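Side-chain contacts in conjugal transfer protein TRWB (Escherichia coli, PDB 1E9R), which probably couples DNA processing to DNA export in bacterial conjugation, as a hexameric P-loop ATPase resembling ring helicases and F1-ATPase: residues Lys38-Thr41 with Pro46-Arg49; Trp127-Leu132 with Ile270-Glu275; Ala179-Leu184 with Glu202-Leu207. All coordinates share one frame; numbering follows the deposited sequence.

Interaction 1 of 3, residues Lys38-Thr41 with Pro46-Arg49; sequences KQVT and PMPR
Val-40 and Met-47 are joined by a direct backbone hydrogen bond. Met-47 N gives its hydrogen to Val-40 O at 2.9 Å, with an angle of 170° at the hydrogen. Pro-46 has no N-H to give, but its CA lies 3.6 Å from Val-40 O in a CA-H...O contact. A water adds a second backbone link. It accepts from Val-40 N and donates to Met-47 O. The side chain of Gln-39 reaches the same oxygen: Gln-39 NE2 makes a weak bond to Met-47 O, 3.1 Å long and bent to 124°. Gln-39 CG lies anti to the carbonyl carbon (chi1 -62°) and the chain runs on extended, which brings the amide over to the second segment. The same amide has further partners: OE1 accepts from Glu-35 N and NE2 bonds Thr-33 O. These residues flank a short beta hairpin, strands 41-42 and 45-46, in which Thr-41 and Pro-46 form an antiparallel non-hydrogen-bonded pair. At the start of the first segment the Arg-49 guanidinium comes up obliquely to the backbone oxygen of Lys-38, with Arg-49 NE 3.0 Å from Lys-38 O. Lys-38 O is hydrogen-bonded by Arg-80 NH1. Apolar packing is lighter. Val-40 CG2 rests 3.9 Å from Met-47 CB, the two side chains lying alongside each other, and Val-40 also packs on Leu-73 and Thr-76 of helix 66-79, whose first residues belong to a probable P-loop.

Interaction 2 of 3, residues Trp127-Leu132 with Ile270-Glu275; sequences WQRYAL and ILSLPE
Just past the C-terminal end of helix 252-269, close to a boundary between subunits, Arg-129 of helix 126-134 meets Ser-272. This polar contact is small, and one pair of side chains carries it. Arg-129 sends its side chain away from its own helix. CG is anti to the backbone N (chi1 -166°), and the chain stays extended out to NE, so the guanidinium arrives at its full reach. Ser-272 OG lies at the edge of this group, near its plane. Arg-129 NH2 donates to Ser-272 OG at 2.6 Å, but the angle at the hydrogen is 127°, and the bond is weak. Ser-272 CB follows at 3.4 Å from Arg-129 NH2. The stronger ties of both groups lie around this pair. Arg-129 NH2 also bonds Thr-268 O, in the last turn of helix 252-269, and NH1 forms a salt bridge with Asp-126. Ser-272 OG is hydrogen-bonded to Asp-250 of the second subunit, on which Arg-129 packs as well. Asp-126 and Asp-250 of the second subunit probably offset the positive charge of Arg-129 and of nearby Arg-232. One face of the guanidinium is covered from within its own helix. Tyr-130 OH sits over its centre, 3.6 Å above the plane, and is hydrogen-bonded to Ser-269 OG. A leucine in place of Arg-129 would probably leave Asp-126 without its salt-bridge mate and Thr-268 O without this donor, and would break the direct link from helix 126-134 to Ser-272. The site is thus a helix C-terminus bound by an arginine side chain, set at a subunit seam of a ring-shaped hexamer.

Interaction 3 of 3, residues Ala179-Leu184 with Glu202-Leu207; sequences ATFDDL and EASKAL
Phe-181 and Leu-184 of helix 181-188 pack against Ser-204 and Leu-207 of helix 201-217. The first segment starts with Ala-179, whose carbonyl oxygen is bound by Arg-211, further along helix 201-217. Thr-180 comes next and is the N-cap of helix 181-188. Thr-180 OG1 accepts from Asp-183 N at 3.2 Å, with an angle of 168°. OG1 also makes a weak bond to Asp-183 OD2, so the threonine hydroxyl is tied to both the backbone and the side chain of Asp-183. The cap closes the start of the helix, just before Phe-181. Phe-181 and Leu-207 carry the bulk of the contact. Leu-207 CD1 lies over one face of the Phe-181 ring, 3.5 Å from the ring centroid and 18° off the ring normal, in a CH-pi contact. Leu-207 CD1 is offset toward the rim and lies 3.4 Å from Phe-181 CZ. Ser-204 meets the same ring in another way. Ser-204 O lies at the ring edge, in the plane, 3.4 Å from Phe-181 CZ, where the slightly positive ring hydrogens would suit an oxygen. That oxygen is also bound by Thr-208 OG1. Outside the pair, Gly-199 of the third subunit packs on Phe-181. One turn later comes Leu-184. Its CG is anti to the backbone N (chi1 -154°), and Leu-184 CD1 meets Leu-207 CD2 tip to tip at 3.8 Å. Leu-207 therefore uses both methyls, one on the ring and one on the leucine. Leu-153 of helix 141-163 touches Leu-184 and Leu-207 too. Three helices thus share one buried apolar seam, as is common in all-alpha domains such as the helical part of this protein between strands 103-105 and 243-247.

Along the chain, interaction 1 closes first, and interaction 3 is nested within the long loop closed by interaction 2. The centres of interactions 1 and 2 are 29 Å apart, those of interactions 2 and 3 are 30 Å apart, and those of interactions 1 and 3 are 55 Å apart, on opposite sides of the chain's centre. None touches another. Interaction 1 sits by helix 66-79, which starts within the probable P-loop. Interaction 2 joins helix 126-134 to the end of helix 252-269, and interaction 3 belongs to the outlying helices. Helix 141-163 touches residues of both 127-132 and 179-184. Interactions 2 and 3 both touch the second subunit, and interaction 3 the third as well, so both lie at subunit boundaries.

Interaction 1 of 3, residues Lys38-Thr41 with Pro46-Arg49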
loop_
_atom_site.group_PDB
_atom_site.type_symbol
_atom_site.label_atom_id
_atom_site.label_comp_id
_atom_site.label_asym_id
_atom_site.label_seq_id
_atom_site.Cartn_x
_atom_site.Cartn_y
_atom_site.Cartn_z
ATOM N N LYS B 38 20.388 41.191 21.508
ATOM C CA LYS B 38 20.691 41.311 20.088
ATOM C C LYS B 38 20.039 40.103 19.407
ATOM O O LYS B 38 20.195 38.971 19.873
ATOM C CB LYS B 38 22.203 41.298 19.885
ATOM C CG LYS B 38 22.691 42.347 18.920
ATOM C CD LYS B 38 21.895 42.314 17.629
ATOM C CE LYS B 38 22.388 43.378 16.662
ATOM N NZ LYS B 38 23.835 43.187 16.339
ATOM N N GLN B 39 19.309 40.343 18.319
ATOM C CA GLN B 39 18.595 39.272 17.609
ATOM C C GLN B 39 18.911 39.162 16.116
ATOM O O GLN B 39 19.380 40.113 15.487
ATOM C CB GLN B 39 17.074 39.474 17.747
ATOM C CG GLN B 39 16.503 39.430 19.161
ATOM C CD GLN B 39 15.049 39.897 19.211
ATOM O OE1 GLN B 39 14.763 41.073 19.001
ATOM N NE2 GLN B 39 14.129 38.975 19.484
ATOM N N VAL B 40 18.629 37.990 15.553
ATOM C CA VAL B 40 18.822 37.746 14.124
ATOM C C VAL B 40 17.440 37.965 13.504
ATOM O O VAL B 40 16.432 37.907 14.213
ATOM C CB VAL B 40 19.303 36.300 13.862
ATOM C CG1 VAL B 40 20.663 36.085 14.532
ATOM C CG2 VAL B 40 18.282 35.301 14.397
ATOM N N THR B 41 17.365 38.224 12.204
ATOM C CA THR B 41 16.053 38.453 11.618
ATOM C C THR B 41 15.637 37.462 10.558
ATOM O O THR B 41 16.471 36.895 9.844
ATOM C CB THR B 41 15.934 39.856 10.988
ATOM O OG1 THR B 41 16.844 39.970 9.884
ATOM C CG2 THR B 41 16.230 40.929 12.020
ATOM N N PRO B 46 12.443 40.217 13.744
ATOM C CA PRO B 46 13.380 39.699 14.745
ATOM C C PRO B 46 12.903 38.360 15.291
ATOM O O PRO B 46 11.738 38.186 15.655
ATOM C CB PRO B 46 13.414 40.803 15.804
ATOM C CG PRO B 46 12.075 41.416 15.697
ATOM C CD PRO B 46 11.842 41.481 14.201
ATOM N N MET B 47 13.825 37.411 15.337
ATOM C CA MET B 47 13.517 36.082 15.801
ATOM C C MET B 47 13.600 35.960 17.317
ATOM O O MET B 47 14.597 36.334 17.928
ATOM C CB MET B 47 14.466 35.096 15.120
ATOM C CG MET B 47 14.405 33.680 15.648
ATOM S SD MET B 47 15.161 32.532 14.489
ATOM C CE MET B 47 14.190 31.057 14.839
ATOM N N PRO B 48 12.528 35.459 17.948
ATOM C CA PRO B 48 12.531 35.297 19.398
ATOM C C PRO B 48 13.753 34.480 19.757
ATOM O O PRO B 48 13.981 33.412 19.193
ATOM C CB PRO B 48 11.245 34.535 19.659
ATOM C CG PRO B 48 10.341 35.074 18.610
ATOM C CD PRO B 48 11.212 35.118 17.383
ATOM N N ARG B 49 14.548 34.994 20.680
ATOM C CA ARG B 49 15.760 34.316 21.113
ATOM C C ARG B 49 15.527 32.865 21.510
ATOM O O ARG B 49 16.324 31.994 21.176
ATOM C CB ARG B 49 16.377 35.066 22.294
ATOM C CG ARG B 49 17.279 36.219 21.920
ATOM C CD ARG B 49 18.692 35.727 21.827
ATOM N NE ARG B 49 19.628 36.833 21.906
ATOM C CZ ARG B 49 20.927 36.680 22.123
ATOM N NH1 ARG B 49 21.420 35.459 22.284
ATOM N NH2 ARG B 49 21.726 37.744 22.171
HETATM O O HOH W 1 17.193 36.297 17.674
#

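Interaction 2 of 3, residues Trp127-Leu132 with Ile270-Glu275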
loop_
_atom_site.group_PDB
_atom_site.type_symbol
_atom_site.label_atom_id
_atom_site.label_comp_id
_atom_site.label_asym_id
_atom_site.label_seq_id
_atom_site.Cartn_x
_atom_site.Cartn_y
_atom_site.Cartn_z
ATOM N N TRP B 127 34.180 4.816 15.889
ATOM C CA TRP B 127 34.262 4.154 14.598
ATOM C C TRP B 127 32.879 3.943 13.998
ATOM O O TRP B 127 32.652 4.269 12.828
ATOM C CB TRP B 127 34.997 2.820 14.708
ATOM C CG TRP B 127 36.470 2.971 14.985
ATOM C CD1 TRP B 127 37.116 2.685 16.149
ATOM C CD2 TRP B 127 37.473 3.465 14.085
ATOM N NE1 TRP B 127 38.456 2.969 16.035
ATOM C CE2 TRP B 127 38.699 3.450 14.776
ATOM C CE3 TRP B 127 37.449 3.919 12.760
ATOM C CZ2 TRP B 127 39.895 3.873 14.189
ATOM C CZ3 TRP B 127 38.640 4.340 12.177
ATOM C CH2 TRP B 127 39.845 4.312 12.893
ATOM N N GLN B 128 31.949 3.406 14.784
ATOM C CA GLN B 128 30.593 3.194 14.281
ATOM C C GLN B 128 29.890 4.543 14.117
ATOM O O GLN B 128 29.143 4.788 13.165
ATOM C CB GLN B 128 29.787 2.298 15.232
ATOM C CG GLN B 128 28.285 2.232 14.889
ATOM C CD GLN B 128 27.954 1.841 13.413
ATOM O OE1 GLN B 128 28.848 1.672 12.560
ATOM N NE2 GLN B 128 26.652 1.701 13.122
ATOM N N ARG B 129 30.160 5.417 15.067
ATOM C CA ARG B 129 29.601 6.745 15.088
ATOM C C ARG B 129 29.828 7.487 13.765
ATOM O O ARG B 129 28.907 8.070 13.200
ATOM C CB ARG B 129 30.248 7.494 16.245
ATOM C CG ARG B 129 29.576 8.754 16.645
ATOM C CD ARG B 129 30.244 9.307 17.879
ATOM N NE ARG B 129 29.753 10.648 18.160
ATOM C CZ ARG B 129 30.375 11.529 18.932
ATOM N NH1 ARG B 129 31.527 11.212 19.511
ATOM N NH2 ARG B 129 29.847 12.734 19.108
ATOM N N TYR B 130 31.056 7.458 13.259
ATOM C CA TYR B 130 31.354 8.163 12.017
ATOM C C TYR B 130 31.215 7.300 10.774
ATOM O O TYR B 130 31.249 7.807 9.655
ATOM C CB TYR B 130 32.737 8.838 12.095
ATOM C CG TYR B 130 32.768 9.917 13.158
ATOM C CD1 TYR B 130 32.086 11.116 12.971
ATOM C CD2 TYR B 130 33.364 9.692 14.402
ATOM C CE1 TYR B 130 31.979 12.062 13.999
ATOM C CE2 TYR B 130 33.262 10.636 15.437
ATOM C CZ TYR B 130 32.566 11.813 15.226
ATOM O OH TYR B 130 32.430 12.731 16.242
ATOM N N ALA B 131 31.048 5.997 10.968
ATOM C CA ALA B 131 30.822 5.100 9.839
ATOM C C ALA B 131 29.399 5.451 9.362
ATOM O O ALA B 131 29.090 5.431 8.169
ATOM C CB ALA B 131 30.892 3.653 10.305
ATOM N N LEU B 132 28.551 5.789 10.333
ATOM C CA LEU B 132 27.166 6.182 10.103
ATOM C C LEU B 132 27.115 7.490 9.312
ATOM O O LEU B 132 26.111 7.787 8.678
ATOM C CB LEU B 132 26.472 6.377 11.452
ATOM C CG LEU B 132 25.270 5.557 11.913
ATOM C CD1 LEU B 132 25.110 4.315 11.098
ATOM C CD2 LEU B 132 25.455 5.223 13.374
ATOM N N ILE B 270 28.526 17.709 17.938
ATOM C CA ILE B 270 28.085 18.699 18.917
ATOM C C ILE B 270 27.558 18.037 20.189
ATOM O O ILE B 270 27.598 18.628 21.263
ATOM C CB ILE B 270 26.980 19.593 18.370
ATOM C CG1 ILE B 270 25.753 18.741 18.078
ATOM C CG2 ILE B 270 27.465 20.335 17.128
ATOM C CD1 ILE B 270 24.494 19.537 17.950
ATOM N N LEU B 271 27.064 16.812 20.059
ATOM C CA LEU B 271 26.529 16.068 21.192
ATOM C C LEU B 271 27.638 15.655 22.137
ATOM O O LEU B 271 27.380 15.189 23.250
ATOM C CB LEU B 271 25.802 14.822 20.695
ATOM C CG LEU B 271 24.295 14.876 20.477
ATOM C CD1 LEU B 271 23.894 16.165 19.820
ATOM C CD2 LEU B 271 23.889 13.676 19.643
ATOM N N SER B 272 28.874 15.818 21.680
ATOM C CA SER B 272 30.039 15.453 22.476
ATOM C C SER B 272 30.746 16.678 23.038
ATOM O O SER B 272 31.667 16.547 23.842
ATOM C CB SER B 272 31.030 14.638 21.636
ATOM O OG SER B 272 30.610 13.298 21.479
ATOM N N LEU B 273 30.320 17.863 22.610
ATOM C CA LEU B 273 30.932 19.104 23.079
ATOM C C LEU B 273 30.721 19.320 24.565
ATOM O O LEU B 273 29.648 19.030 25.098
ATOM C CB LEU B 273 30.362 20.309 22.330
ATOM C CG LEU B 273 30.757 20.444 20.866
ATOM C CD1 LEU B 273 30.094 21.659 20.279
ATOM C CD2 LEU B 273 32.258 20.555 20.750
ATOM N N PRO B 274 31.748 19.836 25.258
ATOM C CA PRO B 274 31.629 20.085 26.695
ATOM C C PRO B 274 30.571 21.157 26.951
ATOM O O PRO B 274 30.356 22.052 26.122
ATOM C CB PRO B 274 33.036 20.533 27.085
ATOM C CG PRO B 274 33.523 21.214 25.843
ATOM C CD PRO B 274 33.069 20.259 24.760
ATOM N N GLU B 275 29.908 21.055 28.094
ATOM C CA GLU B 275 28.867 22.000 28.454
ATOM C C GLU B 275 29.324 23.461 28.499
ATOM O O GLU B 275 30.140 23.848 29.339
ATOM C CB GLU B 275 28.251 21.590 29.794
ATOM C CG GLU B 275 26.849 21.026 29.657
ATOM C CD GLU B 275 25.830 22.109 29.343
ATOM O OE1 GLU B 275 26.115 22.968 28.474
ATOM O OE2 GLU B 275 24.742 22.101 29.965
#

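Interaction 3 of 3, residues Ala179-Leu184 with Glu202-Leu207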
loop_
_atom_site.group_PDB
_atom_site.type_symbol
_atom_site.label_atom_id
_atom_site.label_comp_id
_atom_site.label_asym_id
_atom_site.label_seq_id
_atom_site.Cartn_x
_atom_site.Cartn_y
_atom_site.Cartn_z
ATOM N N ALA B 179 40.990 -4.869 -3.525
ATOM C CA ALA B 179 41.625 -6.137 -3.202
ATOM C C ALA B 179 40.651 -7.247 -3.553
ATOM O O ALA B 179 39.443 -7.058 -3.459
ATOM C CB ALA B 179 41.970 -6.190 -1.723
ATOM N N THR B 180 41.162 -8.404 -3.965
ATOM C CA THR B 180 40.276 -9.511 -4.313
ATOM C C THR B 180 39.525 -9.960 -3.069
ATOM O O THR B 180 39.951 -9.720 -1.936
ATOM C CB THR B 180 41.037 -10.741 -4.867
ATOM O OG1 THR B 180 41.763 -11.365 -3.805
ATOM C CG2 THR B 180 42.001 -10.335 -5.969
ATOM N N PHE B 181 38.402 -10.621 -3.305
ATOM C CA PHE B 181 37.554 -11.133 -2.241
ATOM C C PHE B 181 38.380 -11.860 -1.204
ATOM O O PHE B 181 38.236 -11.631 -0.004
ATOM C CB PHE B 181 36.553 -12.113 -2.822
ATOM C CG PHE B 181 35.187 -12.026 -2.215
ATOM C CD1 PHE B 181 34.407 -10.884 -2.385
ATOM C CD2 PHE B 181 34.646 -13.114 -1.545
ATOM C CE1 PHE B 181 33.103 -10.830 -1.907
ATOM C CE2 PHE B 181 33.338 -13.069 -1.062
ATOM C CZ PHE B 181 32.567 -11.923 -1.247
ATOM N N ASP B 182 39.247 -12.745 -1.683
ATOM C CA ASP B 182 40.093 -13.535 -0.802
ATOM C C ASP B 182 41.111 -12.740 -0.008
ATOM O O ASP B 182 41.275 -12.974 1.188
ATOM C CB ASP B 182 40.816 -14.620 -1.591
ATOM C CG ASP B 182 39.862 -15.617 -2.210
ATOM O OD1 ASP B 182 38.631 -15.376 -2.196
ATOM O OD2 ASP B 182 40.348 -16.646 -2.717
ATOM N N ASP B 183 41.808 -11.814 -0.657
ATOM C CA ASP B 183 42.801 -11.026 0.057
ATOM C C ASP B 183 42.141 -10.189 1.124
ATOM O O ASP B 183 42.705 -10.005 2.205
ATOM C CB ASP B 183 43.562 -10.122 -0.898
ATOM C CG ASP B 183 44.452 -10.898 -1.834
ATOM O OD1 ASP B 183 45.136 -11.828 -1.356
ATOM O OD2 ASP B 183 44.474 -10.578 -3.042
ATOM N N LEU B 184 40.946 -9.683 0.812
ATOM C CA LEU B 184 40.194 -8.867 1.756
ATOM C C LEU B 184 39.938 -9.729 2.974
ATOM O O LEU B 184 40.235 -9.337 4.105
ATOM C CB LEU B 184 38.861 -8.441 1.159
ATOM C CG LEU B 184 38.257 -7.143 1.701
ATOM C CD1 LEU B 184 36.805 -7.081 1.263
ATOM C CD2 LEU B 184 38.360 -7.069 3.211
ATOM N N GLU B 202 25.320 -16.654 1.866
ATOM C CA GLU B 202 24.711 -15.475 2.472
ATOM C C GLU B 202 25.782 -14.498 2.973
ATOM O O GLU B 202 25.705 -13.282 2.748
ATOM C CB GLU B 202 23.804 -15.890 3.625
ATOM C CG GLU B 202 23.107 -14.720 4.280
ATOM C CD GLU B 202 22.196 -13.965 3.326
ATOM O OE1 GLU B 202 21.868 -14.501 2.242
ATOM O OE2 GLU B 202 21.799 -12.831 3.668
ATOM N N ALA B 203 26.784 -15.039 3.651
ATOM C CA ALA B 203 27.878 -14.231 4.158
ATOM C C ALA B 203 28.640 -13.569 3.002
ATOM O O ALA B 203 29.012 -12.399 3.088
ATOM C CB ALA B 203 28.818 -15.104 4.991
ATOM N N SER B 204 28.865 -14.326 1.927
ATOM C CA SER B 204 29.574 -13.826 0.748
ATOM C C SER B 204 28.769 -12.729 0.093
ATOM O O SER B 204 29.320 -11.735 -0.383
ATOM C CB SER B 204 29.796 -14.945 -0.276
ATOM O OG SER B 204 30.782 -15.863 0.167
ATOM N N LYS B 205 27.459 -12.932 0.054
ATOM C CA LYS B 205 26.551 -11.969 -0.530
ATOM C C LYS B 205 26.611 -10.678 0.279
ATOM O O LYS B 205 26.626 -9.567 -0.274
ATOM C CB LYS B 205 25.140 -12.528 -0.514
ATOM C CG LYS B 205 24.107 -11.520 -0.919
ATOM C CD LYS B 205 22.732 -12.141 -0.968
ATOM C CE LYS B 205 21.688 -11.080 -1.298
ATOM N NZ LYS B 205 20.310 -11.640 -1.333
ATOM N N ALA B 206 26.650 -10.836 1.599
ATOM C CA ALA B 206 26.736 -9.699 2.500
ATOM C C ALA B 206 28.015 -8.910 2.213
ATOM O O ALA B 206 27.974 -7.688 2.094
ATOM C CB ALA B 206 26.717 -10.177 3.933
ATOM N N LEU B 207 29.145 -9.607 2.081
ATOM C CA LEU B 207 30.424 -8.948 1.794
ATOM C C LEU B 207 30.319 -8.193 0.475
ATOM O O LEU B 207 30.709 -7.029 0.388
ATOM C CB LEU B 207 31.562 -9.968 1.681
ATOM C CG LEU B 207 32.976 -9.566 2.132
ATOM C CD1 LEU B 207 34.012 -10.374 1.362
ATOM C CD2 LEU B 207 33.204 -8.095 1.904
#